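Long-range contacts in chloromuconate cycloisomerase (PDB 4M0X), which belongs to the enolase superfamily, joining an N-terminal capping domain to a TIM-barrel-like C-terminal domain that carries a manganese ion: residues Val13-Arg19 with Gly330-Val336; Val34-Val38 with Leu360-Leu365; Gly129-Ile135 with Tyr314-Leu320; Thr300-Ser304 with Leu326-Gly330. One frame throughout, in Å; residues are numbered along the deposited sequence.

Contact 1 (Val13-Arg19 with Gly330-Val336); sequences VDLPSRR and GLLIDEV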
# COMPACT_ATOMS: atom_id res chain seq x y z
N VAL A 13 -33.91 31.97 -19.00
CA VAL A 13 -34.93 31.50 -19.93
C VAL A 13 -35.66 30.25 -19.41
O VAL A 13 -35.04 29.33 -18.85
CB VAL A 13 -34.30 31.13 -21.28
CG1 VAL A 13 -35.37 30.58 -22.24
CG2 VAL A 13 -33.53 32.30 -21.85
N ASP A 14 -36.97 30.19 -19.59
CA ASP A 14 -37.68 29.00 -19.12
C ASP A 14 -38.23 28.35 -20.35
O ASP A 14 -38.85 29.01 -21.17
CB ASP A 14 -38.84 29.31 -18.17
CG ASP A 14 -38.39 29.92 -16.83
OD1 ASP A 14 -37.49 29.37 -16.11
OD2 ASP A 14 -38.99 30.97 -16.48
N LEU A 15 -38.00 27.06 -20.50
CA LEU A 15 -38.41 26.37 -21.73
C LEU A 15 -39.42 25.28 -21.49
O LEU A 15 -39.19 24.37 -20.69
CB LEU A 15 -37.18 25.80 -22.46
CG LEU A 15 -36.26 26.86 -23.07
CD1 LEU A 15 -35.11 26.21 -23.81
CD2 LEU A 15 -37.03 27.79 -24.00
N PRO A 16 -40.56 25.37 -22.18
CA PRO A 16 -41.62 24.37 -22.07
C PRO A 16 -41.10 22.97 -22.40
O PRO A 16 -40.44 22.79 -23.41
CB PRO A 16 -42.63 24.83 -23.12
CG PRO A 16 -41.78 25.49 -24.14
CD PRO A 16 -40.79 26.27 -23.31
N SER A 17 -41.40 22.00 -21.55
CA SER A 17 -40.85 20.65 -21.68
C SER A 17 -41.93 19.58 -21.81
O SER A 17 -42.90 19.58 -21.07
CB SER A 17 -39.97 20.34 -20.48
OG SER A 17 -40.01 18.96 -20.23
N ARG A 18 -41.70 18.63 -22.72
CA ARG A 18 -42.71 17.65 -23.14
C ARG A 18 -43.29 16.76 -22.03
O ARG A 18 -44.46 16.38 -22.10
CB ARG A 18 -42.16 16.80 -24.29
CG ARG A 18 -43.22 16.25 -25.22
CD ARG A 18 -42.59 15.66 -26.47
NE ARG A 18 -42.59 16.57 -27.61
CZ ARG A 18 -41.59 17.39 -27.92
NH1 ARG A 18 -40.49 17.43 -27.17
NH2 ARG A 18 -41.68 18.18 -29.00
N ARG A 19 -42.49 16.43 -21.02
CA ARG A 19 -42.97 15.71 -19.84
C ARG A 19 -42.14 16.11 -18.60
O ARG A 19 -41.01 16.59 -18.74
CB ARG A 19 -43.02 14.18 -20.04
CG ARG A 19 -41.73 13.50 -20.51
CD ARG A 19 -41.72 12.02 -20.12
NE ARG A 19 -40.42 11.36 -20.32
CZ ARG A 19 -39.32 11.56 -19.59
NH1 ARG A 19 -39.32 12.44 -18.59
NH2 ARG A 19 -38.20 10.90 -19.87
N GLY A 330 -34.50 16.83 -27.51
CA GLY A 330 -35.66 16.10 -28.05
C GLY A 330 -36.96 16.25 -27.26
O GLY A 330 -38.04 16.32 -27.86
N LEU A 331 -36.83 16.29 -25.93
CA LEU A 331 -37.91 16.55 -24.98
C LEU A 331 -38.40 18.01 -24.77
O LEU A 331 -39.38 18.22 -24.05
CB LEU A 331 -37.53 15.99 -23.61
CG LEU A 331 -37.78 14.49 -23.43
CD1 LEU A 331 -37.46 14.13 -21.99
CD2 LEU A 331 -39.19 14.05 -23.82
N LEU A 332 -37.72 19.00 -25.34
CA LEU A 332 -38.20 20.39 -25.24
C LEU A 332 -39.22 20.65 -26.35
O LEU A 332 -39.01 20.15 -27.45
CB LEU A 332 -37.03 21.36 -25.36
CG LEU A 332 -35.92 21.22 -24.31
CD1 LEU A 332 -34.91 22.34 -24.43
CD2 LEU A 332 -36.48 21.17 -22.89
N ILE A 333 -40.33 21.36 -26.09
CA ILE A 333 -41.25 21.73 -27.17
C ILE A 333 -40.85 23.01 -27.88
O ILE A 333 -41.25 23.21 -29.01
CB ILE A 333 -42.77 21.73 -26.84
CG1 ILE A 333 -43.09 22.56 -25.62
CG2 ILE A 333 -43.29 20.32 -26.64
CD1 ILE A 333 -43.51 21.72 -24.42
N ASP A 334 -40.02 23.83 -27.26
CA ASP A 334 -39.47 25.00 -27.95
C ASP A 334 -38.14 25.44 -27.33
O ASP A 334 -37.80 25.01 -26.23
CB ASP A 334 -40.47 26.14 -27.91
CG ASP A 334 -40.29 27.15 -29.04
OD1 ASP A 334 -39.20 27.27 -29.64
OD2 ASP A 334 -41.27 27.87 -29.30
N GLU A 335 -37.39 26.28 -28.04
CA GLU A 335 -35.99 26.57 -27.74
C GLU A 335 -35.61 28.02 -28.05
O GLU A 335 -36.45 28.78 -28.51
CB GLU A 335 -35.08 25.60 -28.50
CG GLU A 335 -35.40 24.14 -28.23
CD GLU A 335 -34.16 23.22 -28.17
OE1 GLU A 335 -33.08 23.68 -27.64
OE2 GLU A 335 -34.30 22.03 -28.63
N VAL A 336 -34.38 28.43 -27.76
CA VAL A 336 -33.95 29.77 -28.21
C VAL A 336 -33.04 29.70 -29.45
O VAL A 336 -32.40 30.67 -29.81
CB VAL A 336 -33.39 30.70 -27.09
CG1 VAL A 336 -34.41 30.84 -25.97
CG2 VAL A 336 -32.06 30.21 -26.52
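Leu331 meets Arg18 and Arg19, where the first segment turns a corner. Its carbonyl takes the backbone N-H of Arg18 in a nearly straight bond (Arg18 N to Leu331 O 2.7 Å, 167°). Its CD1 lies over the centre of the Arg19 guanidinium, 3.9 Å from Arg19 NH2, while NE of that arginine pairs with Glu152. Leu332 forms a single beta bridge with Ser17, and its O receives a weak bond from Arg18 NH1 at 3.1 Å. Its side chain starts away from residues 13-19, yet Leu332 CD1 reaches Leu15 CD1 at 3.9 Å. Ile333 N donates to Pro16 O at 3.0 Å. The two branches of Ile333 divide the work: CG1, between the backbone N and the carbonyl carbon (chi1 53°), packs on the Pro16 ring, and CG2, anti to the carbonyl carbon, covers a face of the Arg18 guanidinium. A bend at chi3 of Arg18 brings the guanidinium over Ile333 CG2. Asp334 turns its carbonyl to Leu15 (O to Leu15 CD2 3.6 Å) and its carboxylate away, to a salt bridge with Arg364. Val336 CG1 closes on Val13 CG1 at 3.9 Å. The contact thus lays a loop of the barrel domain along strand 5-17 of the capping domain. Strand 27-40 pairs with that strand, Tyr368 of helix 362-368 touches Leu15 and Pro16, and Trp139 of strand 134-141 packs against Leu331 and Arg19.

Contact 2 (Val34-Val38 with Leu360-Leu365); sequences VLVRV and LDEERL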
# COMPACT_ATOMS: atom_id res chain seq x y z
N VAL A 34 -29.65 29.89 -18.15
CA VAL A 34 -29.24 31.25 -18.35
C VAL A 34 -28.68 31.26 -19.76
O VAL A 34 -27.78 30.48 -20.08
CB VAL A 34 -28.17 31.69 -17.31
CG1 VAL A 34 -27.77 33.14 -17.52
CG2 VAL A 34 -28.69 31.51 -15.89
N LEU A 35 -29.21 32.10 -20.65
CA LEU A 35 -28.55 32.23 -21.96
C LEU A 35 -27.49 33.34 -22.00
O LEU A 35 -27.81 34.50 -21.82
CB LEU A 35 -29.55 32.40 -23.11
CG LEU A 35 -28.72 32.45 -24.39
CD1 LEU A 35 -28.75 31.11 -25.08
CD2 LEU A 35 -29.15 33.56 -25.33
N VAL A 36 -26.22 32.97 -22.20
CA VAL A 36 -25.14 33.99 -22.23
C VAL A 36 -24.86 34.44 -23.64
O VAL A 36 -24.92 33.64 -24.58
CB VAL A 36 -23.86 33.52 -21.55
CG1 VAL A 36 -22.69 34.43 -21.93
CG2 VAL A 36 -24.06 33.51 -20.05
N ARG A 37 -24.59 35.74 -23.78
CA ARG A 37 -24.32 36.32 -25.09
C ARG A 37 -23.14 37.20 -25.02
O ARG A 37 -22.99 38.00 -24.09
CB ARG A 37 -25.49 37.13 -25.58
CG ARG A 37 -26.62 36.25 -26.03
CD ARG A 37 -27.85 37.11 -26.13
NE ARG A 37 -27.98 37.67 -27.47
CZ ARG A 37 -28.92 38.52 -27.81
NH1 ARG A 37 -29.80 38.93 -26.90
NH2 ARG A 37 -28.96 38.97 -29.06
N VAL A 38 -22.26 37.01 -25.99
CA VAL A 38 -21.01 37.72 -26.03
C VAL A 38 -21.03 38.38 -27.39
O VAL A 38 -21.18 37.68 -28.39
CB VAL A 38 -19.80 36.76 -25.85
CG1 VAL A 38 -18.53 37.56 -25.60
CG2 VAL A 38 -20.00 35.83 -24.67
N LEU A 360 -28.93 31.86 -32.35
CA LEU A 360 -30.05 32.45 -31.64
C LEU A 360 -31.30 32.70 -32.48
O LEU A 360 -31.24 33.07 -33.65
CB LEU A 360 -29.67 33.78 -31.02
CG LEU A 360 -29.35 33.67 -29.55
CD1 LEU A 360 -29.23 35.08 -29.00
CD2 LEU A 360 -30.39 32.86 -28.80
N ASP A 361 -32.46 32.50 -31.87
CA ASP A 361 -33.66 33.08 -32.40
C ASP A 361 -34.11 34.13 -31.40
O ASP A 361 -34.63 33.81 -30.34
CB ASP A 361 -34.73 32.02 -32.59
CG ASP A 361 -36.06 32.59 -33.05
OD1 ASP A 361 -36.45 33.70 -32.59
OD2 ASP A 361 -36.72 31.90 -33.86
N GLU A 362 -33.93 35.40 -31.77
CA GLU A 362 -34.12 36.47 -30.79
C GLU A 362 -35.57 36.70 -30.38
O GLU A 362 -35.86 37.23 -29.32
CB GLU A 362 -33.42 37.74 -31.26
CG GLU A 362 -31.92 37.60 -31.15
CD GLU A 362 -31.22 38.93 -31.07
OE1 GLU A 362 -31.41 39.66 -30.05
OE2 GLU A 362 -30.48 39.26 -32.03
N GLU A 363 -36.49 36.24 -31.21
CA GLU A 363 -37.88 36.32 -30.86
C GLU A 363 -38.19 35.28 -29.80
O GLU A 363 -38.84 35.60 -28.78
CB GLU A 363 -38.79 36.18 -32.09
CG GLU A 363 -40.28 36.09 -31.79
CD GLU A 363 -40.84 37.23 -30.96
OE1 GLU A 363 -40.16 38.28 -30.78
OE2 GLU A 363 -41.98 37.07 -30.48
N ARG A 364 -37.72 34.05 -30.01
CA ARG A 364 -37.89 33.00 -29.01
C ARG A 364 -37.21 33.35 -27.68
O ARG A 364 -37.77 33.10 -26.61
CB ARG A 364 -37.36 31.68 -29.53
CG ARG A 364 -38.36 30.87 -30.29
CD ARG A 364 -37.60 30.14 -31.35
NE ARG A 364 -38.47 29.84 -32.48
CZ ARG A 364 -38.86 28.62 -32.77
NH1 ARG A 364 -38.39 27.60 -32.05
NH2 ARG A 364 -39.67 28.41 -33.81
N LEU A 365 -36.00 33.90 -27.76
CA LEU A 365 -35.31 34.31 -26.56
C LEU A 365 -36.20 35.29 -25.79
O LEU A 365 -36.41 35.13 -24.57
CB LEU A 365 -33.94 34.93 -26.85
CG LEU A 365 -33.33 35.62 -25.61
CD1 LEU A 365 -33.10 34.64 -24.46
CD2 LEU A 365 -32.05 36.36 -25.93
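Strand residues Leu35 and Arg37 face the start of helix 362-368 across well-separated backbones, Leu35 CA and Leu365 CA lying 8.4 Å apart, which leaves the joining to side chains. Leu35 places CG anti to its backbone nitrogen (chi1 -177°), and it meets Leu360 tip to tip, CD2 to CD2, at 3.8 Å. The same Leu35 CD2 lies 4.1 Å from Leu365 CD2, so one methyl group serves both leucines. Arg37 crosses Leu360 at about a right angle and lays one guanidinium face on it, with Leu360 CD1 3.3 Å from Arg37 NE. Leu365 CD2 approaches Arg37 NH1 to 3.6 Å. This is where the end of the chain returns from the barrel to the capping domain, as in other members of the superfamily: the helix covers one face of the antiparallel sheet, while Val34, Val36 and Val38 pack on helices 63-74 and 101-118. A bend at chi3 turns the Arg37 guanidinium toward Glu362, and the two form a salt bridge through NH2 and OE1 at 2.7 Å. That hydrogen bond is weak; the carboxylate oxygen sits near the guanidinium plane, but the two flat groups are turned 75° apart. Arg37 NE has a second acidic partner, Glu45. Asp361 is the N-cap of the helix: its OD1 accepts from Arg364 N at 2.9 Å, nearly straight (172°) and from above the carboxylate plane, and more weakly from Glu363 N. Its OD2 is salt-bridged to Arg364 NE at 3.0 Å.

Contact 3 (Gly129-Ile135 with Tyr314-Leu320); sequences GLRRKRI and YGTMPDL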
# COMPACT_ATOMS: atom_id res chain seq x y z
N GLY A 129 -11.33 17.90 -35.23
CA GLY A 129 -12.23 17.30 -36.21
C GLY A 129 -13.08 16.15 -35.67
O GLY A 129 -12.65 15.44 -34.76
N LEU A 130 -14.28 15.99 -36.21
CA LEU A 130 -15.19 14.93 -35.76
C LEU A 130 -14.58 13.58 -36.05
O LEU A 130 -13.89 13.44 -37.04
CB LEU A 130 -16.53 15.01 -36.48
CG LEU A 130 -17.51 16.16 -36.26
CD1 LEU A 130 -18.61 16.07 -37.31
CD2 LEU A 130 -18.09 16.11 -34.86
N ARG A 131 -14.82 12.60 -35.17
CA ARG A 131 -14.54 11.18 -35.44
C ARG A 131 -15.79 10.38 -35.73
O ARG A 131 -15.72 9.17 -35.94
CB ARG A 131 -13.83 10.56 -34.28
CG ARG A 131 -12.67 11.42 -33.86
CD ARG A 131 -11.72 10.59 -33.07
NE ARG A 131 -10.91 11.47 -32.26
CZ ARG A 131 -9.76 11.12 -31.71
NH1 ARG A 131 -9.27 9.90 -31.92
NH2 ARG A 131 -9.12 11.99 -30.95
N ARG A 132 -16.94 11.04 -35.75
CA ARG A 132 -18.18 10.37 -36.11
C ARG A 132 -19.18 11.46 -36.39
O ARG A 132 -19.07 12.56 -35.83
CB ARG A 132 -18.63 9.41 -34.99
CG ARG A 132 -18.88 10.04 -33.61
CD ARG A 132 -19.02 9.03 -32.47
NE ARG A 132 -17.76 8.39 -32.05
CZ ARG A 132 -16.72 8.96 -31.40
NH1 ARG A 132 -16.66 10.24 -31.08
NH2 ARG A 132 -15.69 8.21 -31.08
N LYS A 133 -20.15 11.18 -37.27
CA LYS A 133 -21.15 12.20 -37.65
C LYS A 133 -22.47 12.02 -36.91
O LYS A 133 -23.29 12.94 -36.84
CB LYS A 133 -21.37 12.22 -39.18
CG LYS A 133 -20.09 12.40 -40.00
CD LYS A 133 -20.36 13.13 -41.31
CE LYS A 133 -19.12 13.19 -42.22
NZ LYS A 133 -18.62 11.85 -42.60
N ARG A 134 -22.66 10.83 -36.35
CA ARG A 134 -23.89 10.49 -35.67
C ARG A 134 -23.56 9.84 -34.33
O ARG A 134 -22.57 9.16 -34.21
CB ARG A 134 -24.75 9.56 -36.56
CG ARG A 134 -25.66 10.29 -37.55
CD ARG A 134 -26.13 9.43 -38.71
NE ARG A 134 -25.04 9.22 -39.67
CZ ARG A 134 -24.82 9.95 -40.77
NH1 ARG A 134 -25.63 10.96 -41.10
NH2 ARG A 134 -23.77 9.66 -41.56
N ILE A 135 -24.39 10.05 -33.32
CA ILE A 135 -24.24 9.30 -32.07
C ILE A 135 -25.53 8.57 -31.66
O ILE A 135 -26.60 9.15 -31.69
CB ILE A 135 -23.81 10.20 -30.91
CG1 ILE A 135 -23.00 11.40 -31.42
CG2 ILE A 135 -23.04 9.35 -29.90
CD1 ILE A 135 -22.48 12.31 -30.34
N TYR A 314 -18.41 15.48 -28.07
CA TYR A 314 -18.56 14.03 -28.06
C TYR A 314 -18.16 13.43 -29.40
O TYR A 314 -17.58 12.36 -29.45
CB TYR A 314 -19.98 13.63 -27.67
CG TYR A 314 -20.51 14.21 -26.36
CD1 TYR A 314 -19.66 14.87 -25.47
CD2 TYR A 314 -21.86 14.06 -25.99
CE1 TYR A 314 -20.13 15.38 -24.27
CE2 TYR A 314 -22.34 14.57 -24.78
CZ TYR A 314 -21.46 15.24 -23.93
OH TYR A 314 -21.88 15.77 -22.72
N GLY A 315 -18.45 14.13 -30.49
CA GLY A 315 -17.96 13.71 -31.79
C GLY A 315 -16.44 13.84 -32.00
O GLY A 315 -15.87 13.14 -32.86
N THR A 316 -15.77 14.72 -31.26
CA THR A 316 -14.32 14.78 -31.39
C THR A 316 -13.67 13.70 -30.55
O THR A 316 -12.55 13.34 -30.78
CB THR A 316 -13.67 16.16 -31.02
OG1 THR A 316 -13.62 16.34 -29.61
CG2 THR A 316 -14.39 17.34 -31.67
N MET A 317 -14.39 13.18 -29.57
CA MET A 317 -13.81 12.31 -28.55
C MET A 317 -13.47 10.92 -29.06
O MET A 317 -14.21 10.36 -29.88
CB MET A 317 -14.77 12.21 -27.39
CG MET A 317 -14.56 13.30 -26.36
SD MET A 317 -15.91 13.31 -25.17
CE MET A 317 -15.75 11.77 -24.30
N PRO A 318 -12.34 10.35 -28.57
CA PRO A 318 -11.92 9.06 -29.10
C PRO A 318 -12.78 7.93 -28.58
O PRO A 318 -12.75 6.83 -29.16
CB PRO A 318 -10.48 8.92 -28.58
CG PRO A 318 -10.46 9.71 -27.31
CD PRO A 318 -11.40 10.88 -27.56
N ASP A 319 -13.54 8.18 -27.52
CA ASP A 319 -14.26 7.10 -26.84
C ASP A 319 -15.59 7.56 -26.28
O ASP A 319 -15.65 8.50 -25.51
CB ASP A 319 -13.40 6.48 -25.73
CG ASP A 319 -14.08 5.31 -25.02
OD1 ASP A 319 -14.92 5.53 -24.11
OD2 ASP A 319 -13.79 4.15 -25.36
N LEU A 320 -16.65 6.88 -26.68
CA LEU A 320 -17.94 7.01 -26.03
C LEU A 320 -18.51 5.62 -25.98
O LEU A 320 -19.59 5.38 -26.52
CB LEU A 320 -18.89 7.84 -26.86
CG LEU A 320 -18.71 9.28 -27.28
CD1 LEU A 320 -19.99 9.51 -28.03
CD2 LEU A 320 -18.59 10.27 -26.13
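Arg131 and Arg132 reach over the last turn of helix 304-316, where the barrel of the C-terminal domain closes: one segment runs into strand 134-141, the first of the barrel's parallel strands, and the other leads from the helix toward strand 323-324, the last. The two guanidinium groups bind in different ways. Arg131, its chain extended from CG to NE, gives NE to Thr316 O at 2.9 Å, with the acceptor 28° out of the guanidinium plane. Pro318 lies over a face of the same group, offset toward its rim, with CB 3.7 Å from Arg131 NH1. Arg132 instead comes end-on: NH1 at 2.7 Å and NH2 at 2.9 Å both grip Met317 O, which lies in the guanidinium plane. With CG between the backbone N and the carbonyl carbon (chi1 59°) and a bend at chi3, the group is carried there. Two cationic groups beside the carbonyls of a helix C-terminus would probably be stabilised by the helix dipole. A nearly straight backbone hydrogen bond (176°) joins Arg131 N to Gly315 O at 2.6 Å, and Leu130 CD2 rests against Gly315, which has no side chain to hold it off. Pro318 touches Arg282 of helix 278-291, and Arg131 packs on Gln91 of a second subunit. Next to this polar end, Ile135 stands at about a right angle to both Tyr314 and Leu320, with CD1 3.9 Å from Tyr314 CB and CG2 3.6 Å from Leu320 CD1.

Contact 4 (Thr300-Ser304 with Leu326-Gly330); sequences TPESS and LFGPG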
# COMPACT_ATOMS: atom_id res chain seq x y z
N THR A 300 -27.01 16.98 -18.89
CA THR A 300 -27.22 17.72 -17.65
C THR A 300 -28.67 17.63 -17.11
O THR A 300 -28.88 17.47 -15.91
CB THR A 300 -26.66 19.15 -17.74
OG1 THR A 300 -25.24 19.10 -17.86
CG2 THR A 300 -26.98 19.93 -16.50
N PRO A 301 -29.68 17.70 -17.97
CA PRO A 301 -29.68 17.87 -19.41
C PRO A 301 -29.56 19.35 -19.74
O PRO A 301 -29.32 20.17 -18.86
CB PRO A 301 -31.06 17.32 -19.84
CG PRO A 301 -31.76 16.92 -18.57
CD PRO A 301 -31.06 17.65 -17.47
N GLU A 302 -29.75 19.68 -21.01
CA GLU A 302 -29.54 21.03 -21.49
C GLU A 302 -30.43 21.22 -22.73
O GLU A 302 -31.02 20.25 -23.25
CB GLU A 302 -28.05 21.24 -21.81
CG GLU A 302 -27.40 20.27 -22.80
CD GLU A 302 -27.70 18.80 -22.51
OE1 GLU A 302 -28.59 18.24 -23.19
OE2 GLU A 302 -27.08 18.23 -21.57
N SER A 303 -30.54 22.47 -23.17
CA SER A 303 -31.30 22.77 -24.34
C SER A 303 -30.41 22.48 -25.54
O SER A 303 -29.33 21.91 -25.40
CB SER A 303 -31.63 24.24 -24.32
OG SER A 303 -30.42 24.94 -24.51
N SER A 304 -30.84 22.91 -26.73
CA SER A 304 -30.01 22.73 -27.92
C SER A 304 -28.77 23.61 -27.96
O SER A 304 -27.82 23.27 -28.67
CB SER A 304 -30.83 22.88 -29.18
OG SER A 304 -31.62 21.72 -29.34
N LEU A 326 -27.61 12.39 -25.05
CA LEU A 326 -28.02 13.74 -25.39
C LEU A 326 -29.42 13.81 -25.96
O LEU A 326 -29.60 14.34 -27.04
CB LEU A 326 -27.06 14.41 -26.34
CG LEU A 326 -25.89 15.13 -25.71
CD1 LEU A 326 -24.96 15.65 -26.79
CD2 LEU A 326 -26.39 16.28 -24.85
N PHE A 327 -30.40 13.29 -25.21
CA PHE A 327 -31.81 13.20 -25.63
C PHE A 327 -32.55 14.45 -25.16
O PHE A 327 -33.64 14.75 -25.63
CB PHE A 327 -32.46 12.00 -24.97
CG PHE A 327 -32.51 12.12 -23.47
CD1 PHE A 327 -33.53 12.83 -22.85
CD2 PHE A 327 -31.50 11.61 -22.69
CE1 PHE A 327 -33.55 13.00 -21.48
CE2 PHE A 327 -31.51 11.77 -21.32
CZ PHE A 327 -32.54 12.47 -20.71
N GLY A 328 -31.97 15.16 -24.21
CA GLY A 328 -32.64 16.30 -23.56
C GLY A 328 -33.40 17.23 -24.47
O GLY A 328 -34.63 17.33 -24.37
N PRO A 329 -32.69 17.93 -25.38
CA PRO A 329 -33.37 18.74 -26.39
C PRO A 329 -34.60 18.07 -27.07
O PRO A 329 -35.63 18.69 -27.16
CB PRO A 329 -32.26 19.02 -27.40
CG PRO A 329 -31.04 19.07 -26.56
CD PRO A 329 -31.22 17.97 -25.55
N GLY A 330 -34.50 16.83 -27.51
CA GLY A 330 -35.66 16.10 -28.05
C GLY A 330 -36.96 16.25 -27.26
O GLY A 330 -38.04 16.32 -27.86
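Pro329 packs into the bend of residues 302-304, joining two loops that follow strands 294-297 and 323-324 of the TIM-type beta/alpha barrel of the C-terminal domain. The tight part of the contact surrounds its ring, whose carbons meet oxygens of Glu302, Ser303 and Ser304. Pro329 CD lies 3.2 Å from Glu302 O, CG is 3.5 Å from Ser303 O, and CB is 3.4 Å from Ser304 OG, a hydroxyl that is itself hydrogen-bonded to Leu341 N. Beside the ring, the Glu302 side chain crosses Leu326 at about a right angle, and OE1 sits 3.4 Å from Leu326 CD2. These meetings are van der Waals packing of carbon against oxygen. Ser303 turns the other way: as N-cap of helix 304-316 its OG bonds to Val305 N, and it also bonds to Glu49 of the capping domain.

Toward Pro301 the contact becomes looser. This residue, which follows a cis peptide bond, is partly exposed and only brushes the second loop, Pro301 CB standing 4.2 Å from Gly328 CA. Its side chain is about 9 Å from the manganese ion. Phe327, next to Gly328, directs its ring to Trp139. Between the two regions Glu302 is folded back on its own loop: CG stands between the backbone N and the carbonyl carbon (chi1 56°), the chain bends at chi2, and OE2 accepts from Thr300 N at 3.0 Å in a nearly straight bond (168°).

Contact 4 is the most buried of the four, its centre about 8 Å from that of the chain, and is almost wholly packing. Contacts 1 and 3 lie about 16 Å out and contact 2 about 20 Å; all three are partly exposed, and in each arginines take up much of the interface. Contacts 1 and 2 join the barrel to neighbouring strands of the capping-domain sheet, the first by backbone bonds with apolar and arginine packing, the second by leucines and an ionic pair. Contacts 3 and 4 lie within the barrel domain, linked by Tyr314 packed on Leu326; in contact 3 arginines bind helix-end carbonyls. Contacts 1 and 4 share Gly330, and Glu335 of contact 1 probably bonds to Ser304 N of contact 4.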